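Cadherin-23 (Mus musculus, PDB 5UZ8) probably serves as a calcium-stiffened adhesion protein of hair-cell tip links, carrying force in the mechanotransduction that underlies hearing. Local coordinates at residues V125-A130 and V216-P221; L177-K182 and I211-V216; D2-F7 and R96-P101. All coordinates share one frame; numbering follows the deposited sequence.

Contact 1: V125-A130 and V216-P221; sequences VFEDIA and VNDCRP. With CA (calcium ion), chain F; CA (calcium ion), chain G; CA (calcium ion), chain E; GSH (glutathione), chain L.
Two carboxylates, those of E127 and D218, reach toward each other tip to tip with their planes 75° apart, and two calcium ions bridge them. The aromatic ring of F126 is met obliquely by V216 CG2, 4.1 Å from CD1. The same methyl also sits against the D128 carboxylate, 3.8 Å from its CG. E127 CG lies between the backbone N and the carbonyl carbon (chi1 64°), and the chain runs extended beyond it, carrying the carboxylate out to the metals. OE2 binds the first calcium at 2.3 Å, and OE1 the second at 2.4 Å. D218 does likewise, OD1 to the first ion and OD2 to the second, while V216 O adds a backbone ligand to the first. OE2 of E127 also accepts a nearly straight hydrogen bond from V216 N, 3.0 Å long at 173°, on the anti lone pair. E127 OE1 is also hydrogen-bonded by the backbone N of R179. Calcium probably makes so many close-set carboxylate oxygens tolerable. N217 OD1 and C219 O bind a third ion. This is the three-calcium linker between successive cadherin repeats, with its DXNDN-like segment, here DVNDC, after strand 204-214.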
# COMPACT_ATOMS: atom_id res chain seq x y z
N VAL A 125 -4.41 12.47 8.80
CA VAL A 125 -3.37 13.35 9.28
C VAL A 125 -3.85 14.77 9.17
O VAL A 125 -4.59 15.07 8.25
CB VAL A 125 -2.04 13.20 8.52
CG1 VAL A 125 -1.48 11.78 8.72
CG2 VAL A 125 -2.18 13.52 7.04
N PHE A 126 -3.39 15.63 10.06
CA PHE A 126 -3.72 17.05 9.95
C PHE A 126 -2.93 17.68 8.81
O PHE A 126 -1.81 17.30 8.52
CB PHE A 126 -3.48 17.79 11.27
CG PHE A 126 -4.52 17.49 12.33
CD1 PHE A 126 -5.74 18.15 12.33
CD2 PHE A 126 -4.28 16.53 13.31
CE1 PHE A 126 -6.71 17.86 13.28
CE2 PHE A 126 -5.25 16.23 14.27
CZ PHE A 126 -6.46 16.89 14.26
N GLU A 127 -3.56 18.64 8.14
CA GLU A 127 -2.96 19.33 7.01
C GLU A 127 -1.66 20.05 7.32
O GLU A 127 -0.86 20.30 6.40
CB GLU A 127 -3.98 20.28 6.34
CG GLU A 127 -4.47 21.43 7.21
CD GLU A 127 -5.33 22.40 6.44
OE1 GLU A 127 -4.95 22.73 5.29
OE2 GLU A 127 -6.44 22.77 6.92
N ASP A 128 -1.39 20.32 8.60
CA ASP A 128 -0.13 20.95 8.99
C ASP A 128 0.97 19.95 9.37
O ASP A 128 2.00 20.33 9.95
CB ASP A 128 -0.35 22.01 10.08
CG ASP A 128 -0.87 21.44 11.37
OD1 ASP A 128 -1.19 20.23 11.41
OD2 ASP A 128 -0.96 22.20 12.37
N ILE A 129 0.75 18.67 9.11
CA ILE A 129 1.75 17.63 9.37
C ILE A 129 3.10 18.00 8.74
O ILE A 129 3.15 18.46 7.60
CB ILE A 129 1.28 16.27 8.83
CG1 ILE A 129 2.25 15.16 9.21
CG2 ILE A 129 1.06 16.32 7.31
CD1 ILE A 129 1.65 13.79 8.98
N ALA A 130 4.18 17.79 9.48
CA ALA A 130 5.51 18.20 9.04
C ALA A 130 6.01 17.36 7.86
O ALA A 130 5.84 16.14 7.85
CB ALA A 130 6.51 18.14 10.19
N VAL A 216 -7.21 22.15 9.74
CA VAL A 216 -6.70 23.11 10.71
C VAL A 216 -7.34 24.44 10.32
O VAL A 216 -7.61 24.69 9.13
CB VAL A 216 -5.16 23.21 10.58
CG1 VAL A 216 -4.56 24.35 11.39
CG2 VAL A 216 -4.58 21.88 10.99
N ASN A 217 -7.64 25.26 11.31
CA ASN A 217 -8.21 26.56 10.99
C ASN A 217 -7.09 27.47 10.49
O ASN A 217 -6.49 28.20 11.28
CB ASN A 217 -8.88 27.20 12.22
CG ASN A 217 -9.66 28.44 11.84
OD1 ASN A 217 -10.26 28.48 10.76
ND2 ASN A 217 -9.63 29.45 12.68
N ASP A 218 -6.76 27.41 9.20
CA ASP A 218 -5.66 28.23 8.67
C ASP A 218 -6.12 29.26 7.65
O ASP A 218 -5.29 29.89 7.03
CB ASP A 218 -4.52 27.38 8.12
CG ASP A 218 -4.96 26.34 7.04
OD1 ASP A 218 -6.16 26.04 6.82
OD2 ASP A 218 -4.02 25.78 6.40
N CYS A 219 -7.42 29.44 7.50
CA CYS A 219 -7.96 30.43 6.56
C CYS A 219 -8.83 31.45 7.31
O CYS A 219 -9.77 31.10 8.02
CB CYS A 219 -8.73 29.75 5.45
SG CYS A 219 -7.66 28.55 4.62
N ARG A 220 -8.49 32.73 7.15
CA ARG A 220 -9.25 33.78 7.77
C ARG A 220 -10.45 34.12 6.89
O ARG A 220 -10.41 33.96 5.67
CB ARG A 220 -8.38 35.02 8.05
CG ARG A 220 -8.12 35.87 6.82
CD ARG A 220 -7.12 36.95 7.07
NE ARG A 220 -7.59 37.94 8.02
CZ ARG A 220 -6.93 39.05 8.32
NH1 ARG A 220 -5.80 39.36 7.68
NH2 ARG A 220 -7.40 39.90 9.24
N PRO A 221 -11.54 34.56 7.50
CA PRO A 221 -12.70 35.07 6.76
C PRO A 221 -12.34 36.23 5.84
O PRO A 221 -11.47 37.03 6.19
CB PRO A 221 -13.62 35.54 7.87
CG PRO A 221 -13.23 34.74 9.06
CD PRO A 221 -11.75 34.58 8.96
CA CA F . -7.95 24.52 6.77
CA CA G . -4.88 24.89 4.34
CA CA E . -11.33 29.79 9.16
N1 GSH L . 0.26 28.52 1.41
CA1 GSH L . -0.22 28.12 2.72
C1 GSH L . 0.10 26.66 2.94
O11 GSH L . 0.63 26.03 2.00
O12 GSH L . -0.21 26.15 4.05
CB1 GSH L . -1.74 28.35 2.86
CG1 GSH L . -2.55 27.49 1.90
CD1 GSH L . -4.02 27.51 2.25
OE1 GSH L . -4.45 26.94 3.25
N2 GSH L . -4.81 28.14 1.39
CA2 GSH L . -6.25 28.10 1.46
C2 GSH L . -6.85 27.60 0.18
O2 GSH L . -7.97 27.96 -0.13
CB2 GSH L . -6.78 29.49 1.81
SG2 GSH L . -6.18 29.94 3.45
N3 GSH L . -6.13 26.70 -0.51
CA3 GSH L . -6.61 26.06 -1.72
C3 GSH L . -5.77 26.41 -2.93
O31 GSH L . -6.17 25.97 -4.04
O32 GSH L . -4.70 27.06 -2.80
O HOH W 1 -2.47 24.47 4.09

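Contact 2: L177-K182 and I211-V216; sequences LDREKK and IRVLDV. With CA (calcium ion), chain F; CA (calcium ion), chain G; GSH (glutathione), chain L.
D215 OD1 is held by R179 NE and by a calcium ion at once. The ion lies 2.3 Å from OD1, and the hydrogen bond from NE, part of a salt bridge, is 3.0 Å long at 152°. That donor comes from above the carboxylate, 58° out of its plane; guanidinium and carboxylate stand almost perpendicular. The R179 chain bends at chi3 (66°), which turns NE back toward D215. On the same guanidinium, NH2 bonds E180 OE1 at 3.0 Å, so the arginine bridges two ligands of one calcium and would offset some of their negative charge. E180 binds that ion through both oxygens, OE2 the longer bond, and OE2 also reaches a second calcium at 2.2 Å. D178 OD1 is another ligand of the second ion and accepts from E180 N, closing an Asx turn within the D178-R179-E180 (DRE) motif. Away from the metals the contact is mostly packing: R179 CB packs on V213 CG1 at 3.9 Å, and L177 CD1 approaches V213 CG2. Residues 177-182 join strands 170-173 and 184-193, with L177 resting on V125, F162 and Y185, while strand 204-214 runs between 121-126 and 184-193 before delivering D215 to the calcium.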
# COMPACT_ATOMS: atom_id res chain seq x y z
N LEU A 177 0.93 19.56 2.88
CA LEU A 177 -0.44 19.31 2.53
C LEU A 177 -1.26 20.58 2.74
O LEU A 177 -0.85 21.51 3.41
CB LEU A 177 -0.98 18.16 3.38
CG LEU A 177 -0.14 16.87 3.26
CD1 LEU A 177 -0.80 15.72 4.02
CD2 LEU A 177 0.15 16.44 1.82
N ASP A 178 -2.44 20.58 2.12
CA ASP A 178 -3.42 21.65 2.24
C ASP A 178 -4.77 21.04 2.03
O ASP A 178 -5.17 20.71 0.89
CB ASP A 178 -3.11 22.75 1.22
CG ASP A 178 -4.07 23.93 1.30
OD1 ASP A 178 -4.98 23.93 2.18
OD2 ASP A 178 -3.92 24.86 0.47
N ARG A 179 -5.53 20.89 3.12
CA ARG A 179 -6.89 20.34 2.98
C ARG A 179 -7.76 21.07 1.95
O ARG A 179 -8.61 20.47 1.27
CB ARG A 179 -7.60 20.33 4.31
CG ARG A 179 -8.84 19.42 4.28
CD ARG A 179 -9.80 19.79 5.39
NE ARG A 179 -10.31 21.13 5.13
CZ ARG A 179 -11.29 21.43 4.27
NH1 ARG A 179 -12.01 20.49 3.66
NH2 ARG A 179 -11.62 22.70 4.09
N GLU A 180 -7.57 22.39 1.90
CA GLU A 180 -8.37 23.20 1.03
C GLU A 180 -8.09 22.94 -0.49
O GLU A 180 -8.95 23.23 -1.33
CB GLU A 180 -8.13 24.67 1.36
CG GLU A 180 -8.86 25.19 2.59
CD GLU A 180 -8.32 24.69 3.90
OE1 GLU A 180 -9.12 24.17 4.72
OE2 GLU A 180 -7.11 24.79 4.16
N LYS A 181 -6.89 22.48 -0.81
CA LYS A 181 -6.49 22.10 -2.18
C LYS A 181 -6.98 20.68 -2.46
O LYS A 181 -7.61 20.41 -3.47
CB LYS A 181 -4.95 22.14 -2.34
CG LYS A 181 -4.30 23.51 -2.55
CD LYS A 181 -2.79 23.36 -2.82
CE LYS A 181 -2.01 24.67 -2.66
NZ LYS A 181 -1.83 25.05 -1.24
N LYS A 182 -6.69 19.77 -1.55
CA LYS A 182 -7.08 18.37 -1.74
C LYS A 182 -7.23 17.73 -0.37
O LYS A 182 -6.31 17.77 0.46
CB LYS A 182 -6.00 17.63 -2.55
CG LYS A 182 -6.36 16.20 -2.89
CD LYS A 182 -5.63 15.65 -4.12
CE LYS A 182 -6.09 14.22 -4.41
NZ LYS A 182 -5.55 13.72 -5.70
N ILE A 211 -5.19 8.40 2.52
CA ILE A 211 -4.74 9.38 3.50
C ILE A 211 -5.77 10.50 3.50
O ILE A 211 -5.92 11.22 2.51
CB ILE A 211 -3.33 9.93 3.19
CG1 ILE A 211 -2.30 8.83 3.40
CG2 ILE A 211 -3.00 11.11 4.11
CD1 ILE A 211 -0.98 9.03 2.67
N ARG A 212 -6.48 10.63 4.62
CA ARG A 212 -7.49 11.67 4.76
C ARG A 212 -6.85 12.84 5.50
O ARG A 212 -6.12 12.65 6.47
CB ARG A 212 -8.73 11.16 5.47
CG ARG A 212 -9.37 10.01 4.71
CD ARG A 212 -10.82 9.72 5.14
NE ARG A 212 -11.31 8.58 4.40
CZ ARG A 212 -11.76 8.60 3.15
NH1 ARG A 212 -11.88 9.75 2.46
NH2 ARG A 212 -12.12 7.46 2.58
N VAL A 213 -7.09 14.04 5.00
CA VAL A 213 -6.40 15.23 5.48
C VAL A 213 -7.39 16.00 6.34
O VAL A 213 -8.41 16.47 5.85
CB VAL A 213 -5.92 16.09 4.32
CG1 VAL A 213 -5.16 17.31 4.82
CG2 VAL A 213 -5.05 15.26 3.40
N LEU A 214 -7.06 16.13 7.61
CA LEU A 214 -7.93 16.79 8.59
C LEU A 214 -7.69 18.30 8.64
O LEU A 214 -6.56 18.75 8.50
CB LEU A 214 -7.71 16.17 9.98
CG LEU A 214 -7.87 14.66 10.02
CD1 LEU A 214 -7.54 14.13 11.41
CD2 LEU A 214 -9.27 14.25 9.60
N ASP A 215 -8.75 19.06 8.90
CA ASP A 215 -8.71 20.51 8.84
C ASP A 215 -7.97 21.12 10.03
O ASP A 215 -8.12 20.65 11.16
CB ASP A 215 -10.12 21.06 8.81
CG ASP A 215 -10.20 22.49 8.34
OD1 ASP A 215 -9.48 22.88 7.38
OD2 ASP A 215 -11.03 23.22 8.94
N VAL A 216 -7.21 22.15 9.74
CA VAL A 216 -6.70 23.11 10.71
C VAL A 216 -7.34 24.44 10.32
O VAL A 216 -7.61 24.69 9.13
CB VAL A 216 -5.16 23.21 10.58
CG1 VAL A 216 -4.56 24.35 11.39
CG2 VAL A 216 -4.58 21.88 10.99
CA CA F . -7.95 24.52 6.77
CA CA G . -4.88 24.89 4.34
N1 GSH L . 0.26 28.52 1.41
CA1 GSH L . -0.22 28.12 2.72
C1 GSH L . 0.10 26.66 2.94
O11 GSH L . 0.63 26.03 2.00
O12 GSH L . -0.21 26.15 4.05
CB1 GSH L . -1.74 28.35 2.86
CG1 GSH L . -2.55 27.49 1.90
CD1 GSH L . -4.02 27.51 2.25
OE1 GSH L . -4.45 26.94 3.25
N2 GSH L . -4.81 28.14 1.39
CA2 GSH L . -6.25 28.10 1.46
C2 GSH L . -6.85 27.60 0.18
O2 GSH L . -7.97 27.96 -0.13
CB2 GSH L . -6.78 29.49 1.81
SG2 GSH L . -6.18 29.94 3.45
N3 GSH L . -6.13 26.70 -0.51
CA3 GSH L . -6.61 26.06 -1.72
C3 GSH L . -5.77 26.41 -2.93
O31 GSH L . -6.17 25.97 -4.04
O32 GSH L . -4.70 27.06 -2.80
O HOH W 1 -2.47 24.47 4.09

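Contact 3: D2-F7 and R96-P101; sequences DNTPQF and RAAEIP. With CA (calcium ion), chain H.
R96, F7 and A98 bury the most surface here, where the two sheets of a cadherin beta sandwich close over each other at its N-terminal end. Strand 6-7 is an outer strand of one sheet, beside 28-35, and strand 97-107 belongs to the other. The touching parts run in nearly the same direction, 15° apart, yet no direct hydrogen bond joins them; the contact is mainly packing, with a weak water-mediated link from R96 NH2 to the calcium.

R96 lies alongside the entering chain, extended from CG to NE. T4 OG1 comes within 3.6 Å of its CD, the two side chains crossing at about a right angle. Beyond that, D2 CA sits over the centre of one guanidinium face, 3.4 Å above the plane, although D2 is poorly ordered and this end of the contact should be read with caution. R96 O receives the proline ring of P5, with CD at 3.4 Å. A98 fills the middle. Its CB touches P5 O at 3.3 Å and F7 CE2 at 3.9 Å.

F7 points into the sandwich, CG anti to its carbonyl carbon (chi1 -74°), and its ring is shared with A88, I12 and Y15 of the surrounding core. A98 O lies near the plane of the ring at its edge. I100 approaches from over one face, with CG2 held between its own backbone N and carbonyl carbon.

At the other end N3 O binds a calcium ion at 2.3 Å, so the start of the chain is tied to the loops that carry D36, D38, N42 and D90. The hydrophobic end closes on a CH-pi contact: I100 CG2 stands 3.4 Å from the F7 ring centroid, just 9° off the normal.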
# COMPACT_ATOMS: atom_id res chain seq x y z
N ASP A 2 28.78 -65.06 -9.48
CA ASP A 2 28.79 -64.68 -8.03
C ASP A 2 29.28 -63.23 -7.76
O ASP A 2 29.89 -62.94 -6.72
CB ASP A 2 29.59 -65.70 -7.20
CG ASP A 2 30.99 -65.95 -7.76
OD1 ASP A 2 31.43 -65.17 -8.66
OD2 ASP A 2 31.64 -66.93 -7.32
N ASN A 3 29.02 -62.33 -8.70
CA ASN A 3 29.36 -60.92 -8.55
C ASN A 3 28.10 -60.13 -8.11
O ASN A 3 27.03 -60.34 -8.64
CB ASN A 3 29.92 -60.37 -9.87
CG ASN A 3 31.24 -61.02 -10.25
OD1 ASN A 3 32.28 -60.72 -9.68
ND2 ASN A 3 31.19 -61.95 -11.20
N THR A 4 28.25 -59.26 -7.12
CA THR A 4 27.19 -58.35 -6.67
C THR A 4 27.10 -57.16 -7.63
O THR A 4 28.12 -56.68 -8.10
CB THR A 4 27.54 -57.86 -5.26
OG1 THR A 4 27.74 -59.01 -4.44
CG2 THR A 4 26.43 -56.99 -4.66
N PRO A 5 25.87 -56.67 -7.91
CA PRO A 5 25.79 -55.46 -8.73
C PRO A 5 26.57 -54.30 -8.13
O PRO A 5 26.59 -54.13 -6.89
CB PRO A 5 24.29 -55.15 -8.74
CG PRO A 5 23.64 -56.51 -8.59
CD PRO A 5 24.53 -57.25 -7.66
N GLN A 6 27.20 -53.51 -9.00
CA GLN A 6 27.91 -52.32 -8.58
C GLN A 6 27.33 -51.10 -9.28
O GLN A 6 27.14 -51.11 -10.49
CB GLN A 6 29.38 -52.41 -8.95
CG GLN A 6 30.12 -53.64 -8.46
CD GLN A 6 31.50 -53.71 -9.08
OE1 GLN A 6 32.41 -53.02 -8.65
NE2 GLN A 6 31.64 -54.49 -10.13
N PHE A 7 27.13 -50.04 -8.52
CA PHE A 7 26.67 -48.79 -9.09
C PHE A 7 27.80 -48.12 -9.84
O PHE A 7 28.99 -48.34 -9.54
CB PHE A 7 26.06 -47.87 -8.01
CG PHE A 7 24.69 -48.34 -7.54
CD1 PHE A 7 23.56 -48.09 -8.32
CD2 PHE A 7 24.55 -49.07 -6.37
CE1 PHE A 7 22.31 -48.54 -7.90
CE2 PHE A 7 23.31 -49.52 -5.95
CZ PHE A 7 22.20 -49.27 -6.73
N ARG A 96 21.89 -61.33 -5.11
CA ARG A 96 22.84 -60.38 -4.56
C ARG A 96 22.38 -59.00 -4.99
O ARG A 96 21.89 -58.80 -6.11
CB ARG A 96 24.25 -60.64 -5.08
CG ARG A 96 24.84 -61.99 -4.70
CD ARG A 96 26.23 -62.14 -5.30
NE ARG A 96 26.99 -63.26 -4.76
CZ ARG A 96 26.83 -64.54 -5.11
NH1 ARG A 96 27.60 -65.48 -4.55
NH2 ARG A 96 25.91 -64.89 -6.01
N ALA A 97 22.56 -58.05 -4.10
CA ALA A 97 22.07 -56.72 -4.33
C ALA A 97 22.99 -55.69 -3.71
O ALA A 97 23.79 -56.00 -2.84
CB ALA A 97 20.66 -56.58 -3.77
N ALA A 98 22.89 -54.47 -4.20
CA ALA A 98 23.55 -53.34 -3.59
C ALA A 98 22.52 -52.23 -3.46
O ALA A 98 21.52 -52.22 -4.17
CB ALA A 98 24.68 -52.86 -4.47
N GLU A 99 22.79 -51.32 -2.53
CA GLU A 99 21.94 -50.19 -2.25
C GLU A 99 22.77 -48.93 -2.14
O GLU A 99 23.91 -48.97 -1.73
CB GLU A 99 21.20 -50.42 -0.95
CG GLU A 99 20.09 -51.44 -1.10
CD GLU A 99 19.28 -51.64 0.15
OE1 GLU A 99 19.38 -50.83 1.10
OE2 GLU A 99 18.51 -52.62 0.17
N ILE A 100 22.18 -47.81 -2.53
CA ILE A 100 22.89 -46.56 -2.48
C ILE A 100 21.91 -45.41 -2.22
O ILE A 100 20.77 -45.47 -2.68
CB ILE A 100 23.66 -46.34 -3.79
CG1 ILE A 100 24.61 -45.15 -3.67
CG2 ILE A 100 22.74 -46.21 -4.99
CD1 ILE A 100 25.61 -45.06 -4.80
N PRO A 101 22.35 -44.36 -1.51
CA PRO A 101 21.47 -43.22 -1.32
C PRO A 101 21.43 -42.28 -2.50
O PRO A 101 22.45 -42.11 -3.23
CB PRO A 101 22.04 -42.50 -0.09
CG PRO A 101 23.20 -43.28 0.37
CD PRO A 101 23.56 -44.28 -0.67
CA CA H . 25.40 -61.35 -9.97
O HOH W 2 25.34 -63.55 -8.98

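How the contacts relate
Along the chain contact 3 closes before the others open; contact 2 is nested inside the loop closed by contact 1. Contacts 1 and 2 form one site: their centres are 7 Å apart, they share V216, two calcium ions and glutathione, and their strands 121-126 and 204-214 pair in parallel, V125 O meeting L214 N at 2.8 Å. Together they build the calcium-binding end of the second cadherin domain, where it meets the third, consistent with a calcium-stiffened junction. Contact 3 lies in the first domain, its centre about 85 Å from contact 1 and 80 Å from contact 2. Its N3 O site resembles the C219 O site of contact 1, consistent with recurring repeats.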